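Long-range contact in putative acyl-CoA thioester hydrolase YbhC (Escherichia coli K-12, PDB 3GRH), which is a putative acyl-CoA thioesterase of the outer membrane, built on the pectinesterase beta-helix but without pectin binding or pectinesterase activity: residues A[222-227]-A[245-250]. Sequence-based numbering, arbitrary orientation.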
loop_
_atom_site.group_PDB
_atom_site.type_symbol
_atom_site.label_atom_id
_atom_site.label_comp_id
_atom_site.label_asym_id
_atom_site.label_seq_id
_atom_site.Cartn_x
_atom_site.Cartn_y
_atom_site.Cartn_z
ATOM N N ASN A 222 13.886 -10.628 9.578
ATOM C CA ASN A 222 12.487 -10.213 9.620
ATOM C C ASN A 222 12.269 -9.098 10.624
ATOM O O ASN A 222 12.435 -9.287 11.852
ATOM C CB ASN A 222 11.626 -11.441 9.954
ATOM C CG ASN A 222 10.129 -11.137 9.939
ATOM O OD1 ASN A 222 9.607 -10.634 8.966
ATOM N ND2 ASN A 222 9.432 -11.486 11.044
ATOM N N HIS A 223 11.896 -7.914 10.113
ATOM C CA HIS A 223 11.632 -6.747 10.894
ATOM C C HIS A 223 10.518 -5.936 10.300
ATOM O O HIS A 223 10.786 -4.885 9.751
ATOM C CB HIS A 223 12.897 -5.901 10.957
ATOM C CG HIS A 223 13.988 -6.552 11.746
ATOM N ND1 HIS A 223 13.899 -6.718 13.105
ATOM C CD2 HIS A 223 15.185 -7.055 11.371
ATOM C CE1 HIS A 223 15.003 -7.328 13.539
ATOM N NE2 HIS A 223 15.798 -7.549 12.500
ATOM N N PRO A 224 9.288 -6.437 10.402
ATOM C CA PRO A 224 8.142 -5.710 9.826
ATOM C C PRO A 224 8.049 -4.354 10.488
ATOM O O PRO A 224 8.017 -4.231 11.704
ATOM C CB PRO A 224 6.957 -6.593 10.177
ATOM C CG PRO A 224 7.554 -7.861 10.624
ATOM C CD PRO A 224 8.859 -7.612 11.175
ATOM N N ALA A 225 7.923 -3.305 9.704
ATOM C CA ALA A 225 7.826 -2.004 10.236
ATOM C C ALA A 225 7.016 -1.118 9.268
ATOM O O ALA A 225 7.570 -0.337 8.452
ATOM C CB ALA A 225 9.203 -1.480 10.455
ATOM N N VAL A 226 5.711 -1.193 9.457
ATOM C CA VAL A 226 4.802 -0.521 8.557
ATOM C C VAL A 226 4.840 0.971 8.756
ATOM O O VAL A 226 4.812 1.465 9.890
ATOM C CB VAL A 226 3.349 -1.077 8.769
ATOM C CG1 VAL A 226 2.374 -0.325 7.864
ATOM C CG2 VAL A 226 3.290 -2.580 8.549
ATOM N N ALA A 227 4.883 1.703 7.642
ATOM C CA ALA A 227 4.766 3.138 7.634
ATOM C C ALA A 227 3.291 3.509 7.633
ATOM O O ALA A 227 2.834 4.157 8.501
ATOM C CB ALA A 227 5.466 3.728 6.461
ATOM N N ARG A 245 11.251 0.071 5.029
ATOM C CA ARG A 245 12.155 -1.020 4.611
ATOM C C ARG A 245 11.258 -2.230 4.417
ATOM O O ARG A 245 10.705 -2.391 3.346
ATOM C CB ARG A 245 13.265 -1.254 5.551
ATOM C CG ARG A 245 14.203 -0.103 5.695
ATOM C CD ARG A 245 15.039 0.127 4.544
ATOM N NE ARG A 245 15.935 1.277 4.804
ATOM C CZ ARG A 245 15.755 2.507 4.324
ATOM N NH1 ARG A 245 14.733 2.823 3.552
ATOM N NH2 ARG A 245 16.678 3.469 4.582
ATOM N N GLN A 246 10.980 -3.006 5.469
ATOM C CA GLN A 246 10.071 -4.170 5.314
ATOM C C GLN A 246 8.646 -3.813 5.630
ATOM O O GLN A 246 8.361 -3.280 6.652
ATOM C CB GLN A 246 10.551 -5.339 6.187
ATOM C CG GLN A 246 9.870 -6.606 5.962
ATOM C CD GLN A 246 10.235 -7.672 6.913
ATOM O OE1 GLN A 246 11.384 -7.776 7.282
ATOM N NE2 GLN A 246 9.227 -8.454 7.386
ATOM N N ASN A 247 7.752 -4.091 4.687
ATOM C CA ASN A 247 6.307 -3.890 4.803
ATOM C C ASN A 247 5.950 -2.402 4.936
ATOM O O ASN A 247 5.003 -2.056 5.675
ATOM C CB ASN A 247 5.731 -4.642 5.999
ATOM C CG ASN A 247 5.854 -6.137 5.901
ATOM O OD1 ASN A 247 6.517 -6.757 6.764
ATOM N ND2 ASN A 247 5.236 -6.741 4.888
ATOM N N THR A 248 6.536 -1.522 4.116
ATOM C CA THR A 248 6.252 -0.132 4.139
ATOM C C THR A 248 4.781 0.305 4.074
ATOM O O THR A 248 4.354 1.095 4.904
ATOM C CB THR A 248 7.015 0.489 2.981
ATOM O OG1 THR A 248 8.416 0.218 3.146
ATOM C CG2 THR A 248 6.794 1.952 2.960
ATOM N N PHE A 249 4.050 -0.236 3.116
ATOM C CA PHE A 249 2.657 0.102 2.889
ATOM C C PHE A 249 1.855 -1.193 3.019
ATOM O O PHE A 249 2.155 -2.147 2.328
ATOM C CB PHE A 249 2.551 0.735 1.521
ATOM C CG PHE A 249 1.142 1.172 1.160
ATOM C CD1 PHE A 249 0.295 1.812 2.084
ATOM C CD2 PHE A 249 0.677 1.004 -0.101
ATOM C CE1 PHE A 249 -0.964 2.252 1.700
ATOM C CE2 PHE A 249 -0.602 1.422 -0.462
ATOM C CZ PHE A 249 -1.389 2.039 0.409
ATOM N N PHE A 250 0.835 -1.209 3.902
ATOM C CA PHE A 250 0.067 -2.409 4.181
ATOM C C PHE A 250 -1.397 -2.061 4.022
ATOM O O PHE A 250 -1.876 -1.114 4.633
ATOM C CB PHE A 250 0.322 -2.877 5.601
ATOM C CG PHE A 250 0.225 -4.365 5.756
ATOM C CD1 PHE A 250 1.354 -5.105 5.955
ATOM C CD2 PHE A 250 -0.950 -5.033 5.513
ATOM C CE1 PHE A 250 1.303 -6.503 6.032
ATOM C CE2 PHE A 250 -1.039 -6.419 5.584
ATOM C CZ PHE A 250 0.077 -7.158 5.854
HETATM O O HOH W 1 12.211 -3.195 8.169
HETATM O O HOH W 2 9.700 -0.572 7.200
#
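Two side-chain carbonyls share the amide nitrogen of Q246. NE2 gives one hydrogen bond to OD1 of N222 (2.7 Å), which lies almost in the Q246 amide plane, and a longer one to OD1 of N247 (3.3 Å). At the other corner of the same amide, OE1 accepts the backbone N of H223 (2.9 Å). That N-H points nearly straight at OE1 but comes from above the carbonyl plane. The Q246 side chain is extended, with CG anti to the backbone N (chi1 -171°), and this carries the amide out to N222 and H223. These bonds set which end of the amide is oxygen and probably hold its rotation. Shortening Q246 to an alanine is likely to leave OD1 of N222 and the N of H223 without these mates and take one tie from OD1 of N247. Backbone bonds continue the pairing: A225 N to Q246 O (3.1 Å) and A227 N to T248 O (2.9 Å). One water bridges H223 O and Q246 N; another joins A225 O to R245 N and Q246 O. V226 lays CG2 near the N247 O (3.4 Å) and sets CG1 against CB of F250 (4.0 Å). The contact joins successive turns of the parallel beta-helix, where strands 228-230 and 249-251 are neighbours. ND2 of N247 hydrogen-bonds OG of S283, and the side chain lies near that of D280, the predicted nucleophile. The polar network thus probably helps to position N247 beside the presumed active site.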